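Side-chain contact in CrtC domain-containing protein (Fusarium vanettenii 77-13-4, PDB 7A0Q), which probably hydrates the isoflavonoid phytoalexin kievitone, acting as a lyase of the hydratase type: residues E71-L76 against E192-D197. Numbering follows the deposited sequence.
Sequences EQYVVL and EKLAID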
ATOM      1  N   GLU A  71     -10.876  17.814   7.602  1.00 23.58           N
ATOM      2  CA  GLU A  71     -10.449  16.669   8.397  1.00 23.15           C
ATOM      3  C   GLU A  71      -9.558  15.761   7.556  1.00 19.17           C
ATOM      4  O   GLU A  71      -9.735  15.655   6.341  1.00 23.47           O
ATOM      5  CB  GLU A  71     -11.640  15.859   8.906  1.00 22.98           C
ATOM      6  CG  GLU A  71     -12.690  16.650   9.671  1.00 25.37           C
ATOM      7  CD  GLU A  71     -13.843  15.762  10.090  1.00 31.57           C
ATOM      8  OE1 GLU A  71     -13.597  14.755  10.783  1.00 38.00           O
ATOM      9  OE2 GLU A  71     -14.995  16.061   9.715  1.00 48.35           O
ATOM     10  N   GLN A  72      -8.618  15.088   8.209  1.00 20.38           N
ATOM     11  CA  GLN A  72      -7.712  14.195   7.498  1.00 21.28           C
ATOM     12  C   GLN A  72      -7.873  12.753   7.962  1.00 20.99           C
ATOM     13  O   GLN A  72      -8.018  12.472   9.158  1.00 19.28           O
ATOM     14  CB  GLN A  72      -6.265  14.650   7.641  1.00 18.81           C
ATOM     15  CG  GLN A  72      -6.019  15.957   6.900  1.00 21.45           C
ATOM     16  CD  GLN A  72      -4.562  16.280   6.739  1.00 19.56           C
ATOM     17  OE1 GLN A  72      -3.772  16.129   7.670  1.00 23.27           O
ATOM     18  NE2 GLN A  72      -4.192  16.739   5.552  1.00 21.03           N
ATOM     19  N   TYR A  73      -7.831  11.840   6.990  1.00 19.26           N
ATOM     20  CA  TYR A  73      -8.006  10.418   7.232  1.00 19.57           C
ATOM     21  C   TYR A  73      -7.033   9.657   6.353  1.00 20.82           C
ATOM     22  O   TYR A  73      -6.595  10.152   5.314  1.00 18.75           O
ATOM     23  CB  TYR A  73      -9.432   9.947   6.917  1.00 19.08           C
ATOM     24  CG  TYR A  73     -10.492  10.582   7.788  1.00 24.13           C
ATOM     25  CD1 TYR A  73     -11.025  11.820   7.463  1.00 22.84           C
ATOM     26  CD2 TYR A  73     -10.957   9.939   8.934  1.00 27.48           C
ATOM     27  CE1 TYR A  73     -11.994  12.409   8.263  1.00 28.04           C
ATOM     28  CE2 TYR A  73     -11.928  10.526   9.742  1.00 31.20           C
ATOM     29  CZ  TYR A  73     -12.438  11.760   9.395  1.00 29.40           C
ATOM     30  OH  TYR A  73     -13.407  12.360  10.177  1.00 28.63           O
ATOM     31  N   VAL A  74      -6.702   8.442   6.774  1.00 19.75           N
ATOM     32  CA  VAL A  74      -6.032   7.473   5.911  1.00 17.28           C
ATOM     33  C   VAL A  74      -6.977   6.287   5.776  1.00 18.11           C
ATOM     34  O   VAL A  74      -7.423   5.723   6.784  1.00 18.54           O
ATOM     35  CB  VAL A  74      -4.660   7.054   6.461  1.00 16.30           C
ATOM     36  CG1 VAL A  74      -4.080   5.918   5.630  1.00 18.87           C
ATOM     37  CG2 VAL A  74      -3.705   8.245   6.463  1.00 19.49           C
ATOM     38  N   VAL A  75      -7.313   5.928   4.541  1.00 15.89           N
ATOM     39  CA  VAL A  75      -8.300   4.889   4.269  1.00 16.37           C
ATOM     40  C   VAL A  75      -7.640   3.794   3.443  1.00 15.66           C
ATOM     41  O   VAL A  75      -7.052   4.072   2.391  1.00 17.28           O
ATOM     42  CB  VAL A  75      -9.530   5.451   3.534  1.00 16.87           C
ATOM     43  CG1 VAL A  75     -10.500   4.324   3.223  1.00 20.28           C
ATOM     44  CG2 VAL A  75     -10.214   6.496   4.406  1.00 21.12           C
ATOM     45  N   LEU A  76      -7.777   2.557   3.900  1.00 17.38           N
ATOM     46  CA  LEU A  76      -7.171   1.400   3.257  1.00 14.90           C
ATOM     47  C   LEU A  76      -8.246   0.503   2.664  1.00 16.11           C
ATOM     48  O   LEU A  76      -9.292   0.293   3.279  1.00 16.35           O
ATOM     49  CB  LEU A  76      -6.369   0.597   4.271  1.00 19.24           C
ATOM     50  CG  LEU A  76      -4.913   0.961   4.512  1.00 28.23           C
ATOM     51  CD1 LEU A  76      -4.664   2.466   4.591  1.00 32.53           C
ATOM     52  CD2 LEU A  76      -4.510   0.298   5.792  1.00 32.44           C
ATOM     53  N   GLU A 192     -22.164  10.860   9.142  1.00 36.64           N
ATOM     54  CA  GLU A 192     -21.959  12.012   8.275  1.00 37.64           C
ATOM     55  C   GLU A 192     -21.098  11.609   7.084  1.00 31.85           C
ATOM     56  O   GLU A 192     -19.984  11.100   7.258  1.00 30.72           O
ATOM     57  CB  GLU A 192     -21.315  13.170   9.034  1.00 38.10           C
ATOM     58  CG  GLU A 192     -21.118  14.411   8.178  1.00 47.20           C
ATOM     59  CD  GLU A 192     -21.052  15.688   8.998  1.00 62.33           C
ATOM     60  OE1 GLU A 192     -20.516  16.704   8.492  1.00 60.19           O
ATOM     61  OE2 GLU A 192     -21.547  15.675  10.146  1.00 63.00           O
ATOM     62  N   LYS A 193     -21.626  11.836   5.886  1.00 28.93           N
ATOM     63  CA  LYS A 193     -20.909  11.584   4.643  1.00 28.52           C
ATOM     64  C   LYS A 193     -20.036  12.794   4.332  1.00 29.24           C
ATOM     65  O   LYS A 193     -20.550  13.878   4.036  1.00 29.28           O
ATOM     66  CB  LYS A 193     -21.917  11.310   3.531  1.00 27.41           C
ATOM     67  CG  LYS A 193     -21.344  10.951   2.178  1.00 29.82           C
ATOM     68  CD  LYS A 193     -22.416  10.204   1.393  1.00 31.26           C
ATOM     69  CE  LYS A 193     -22.142  10.181  -0.084  1.00 42.97           C
ATOM     70  NZ  LYS A 193     -23.223   9.453  -0.808  1.00 45.25           N
ATOM     71  N   LEU A 194     -18.719  12.623   4.413  1.00 22.35           N
ATOM     72  CA  LEU A 194     -17.774  13.700   4.151  1.00 19.91           C
ATOM     73  C   LEU A 194     -17.222  13.584   2.740  1.00 24.90           C
ATOM     74  O   LEU A 194     -16.879  12.488   2.290  1.00 27.22           O
ATOM     75  CB  LEU A 194     -16.613  13.671   5.144  1.00 23.44           C
ATOM     76  CG  LEU A 194     -16.952  13.653   6.627  1.00 30.68           C
ATOM     77  CD1 LEU A 194     -15.672  13.719   7.427  1.00 29.12           C
ATOM     78  CD2 LEU A 194     -17.850  14.828   6.950  1.00 27.71           C
ATOM     79  N   ALA A 195     -17.109  14.719   2.060  1.00 20.26           N
ATOM     80  CA  ALA A 195     -16.596  14.769   0.695  1.00 18.77           C
ATOM     81  C   ALA A 195     -15.082  14.938   0.686  1.00 20.30           C
ATOM     82  O   ALA A 195     -14.523  15.741   1.439  1.00 19.52           O
ATOM     83  CB  ALA A 195     -17.237  15.918  -0.086  1.00 21.08           C
ATOM     84  N   ILE A 196     -14.423  14.176  -0.180  1.00 20.08           N
ATOM     85  CA  ILE A 196     -12.975  14.254  -0.327  1.00 19.85           C
ATOM     86  C   ILE A 196     -12.613  15.506  -1.115  1.00 18.08           C
ATOM     87  O   ILE A 196     -13.230  15.807  -2.143  1.00 21.55           O
ATOM     88  CB  ILE A 196     -12.448  12.987  -1.018  1.00 16.83           C
ATOM     89  CG1 ILE A 196     -12.662  11.778  -0.101  1.00 18.73           C
ATOM     90  CG2 ILE A 196     -10.966  13.133  -1.393  1.00 17.44           C
ATOM     91  CD1 ILE A 196     -12.351  10.424  -0.776  1.00 19.51           C
ATOM     92  N   ASP A 197     -11.603  16.241  -0.640  1.00 19.04           N
ATOM     93  CA  ASP A 197     -11.093  17.396  -1.369  1.00 19.41           C
ATOM     94  C   ASP A 197      -9.997  16.927  -2.320  1.00 17.52           C
ATOM     95  O   ASP A 197      -8.886  16.615  -1.860  1.00 19.40           O
ATOM     96  CB  ASP A 197     -10.554  18.450  -0.407  1.00 19.63           C
ATOM     97  CG  ASP A 197     -10.054  19.703  -1.114  1.00 21.90           C
ATOM     98  OD1 ASP A 197      -9.940  19.709  -2.355  1.00 21.63           O
ATOM     99  OD2 ASP A 197      -9.776  20.696  -0.411  1.00 24.73           O
TER
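Glu-71 and Leu-194 mark where the backbones of 71-76 and 192-197 come nearest, with 9.0 Å between Glu-71 CA and Leu-194 CA. At that spacing no hydrogen bond joins the segments, and every close pair is between side-chain atoms, burying a modest 97 Å² over both sides. One methyl does most of the touching: Leu-194 CD1 lies 3.3 Å from Glu-71 OE2 and 3.8 Å from Tyr-73 OH. It also stands 4.0 Å from Tyr-73 CE1, approaching the ring obliquely, and the leucine side chain crosses both partners at roughly a right angle. Within 71-76, Tyr-73 OH donates a very short hydrogen bond of 2.5 Å to Glu-71 OE1. The glutamate reaches that hydroxyl because its chain is extended beyond CG (chi2 178°). Asn-69 ND2 bonds the other oxygen, OE2, so both carboxylate oxygens are engaged, which restricts the group's rotation beside the methyl. Val-189 of strand 171-189 touches both Tyr-73 and Leu-194, and Thr-67 also meets the leucine. The contact thus brings the entry to strand 72-81 against strand 192-195, which pairs antiparallel with 171-189; a leucine methyl packs on a tyrosine-carboxylate pair, consistent with the antiparallel lipocalin-like N-terminal domain of the CrtC family.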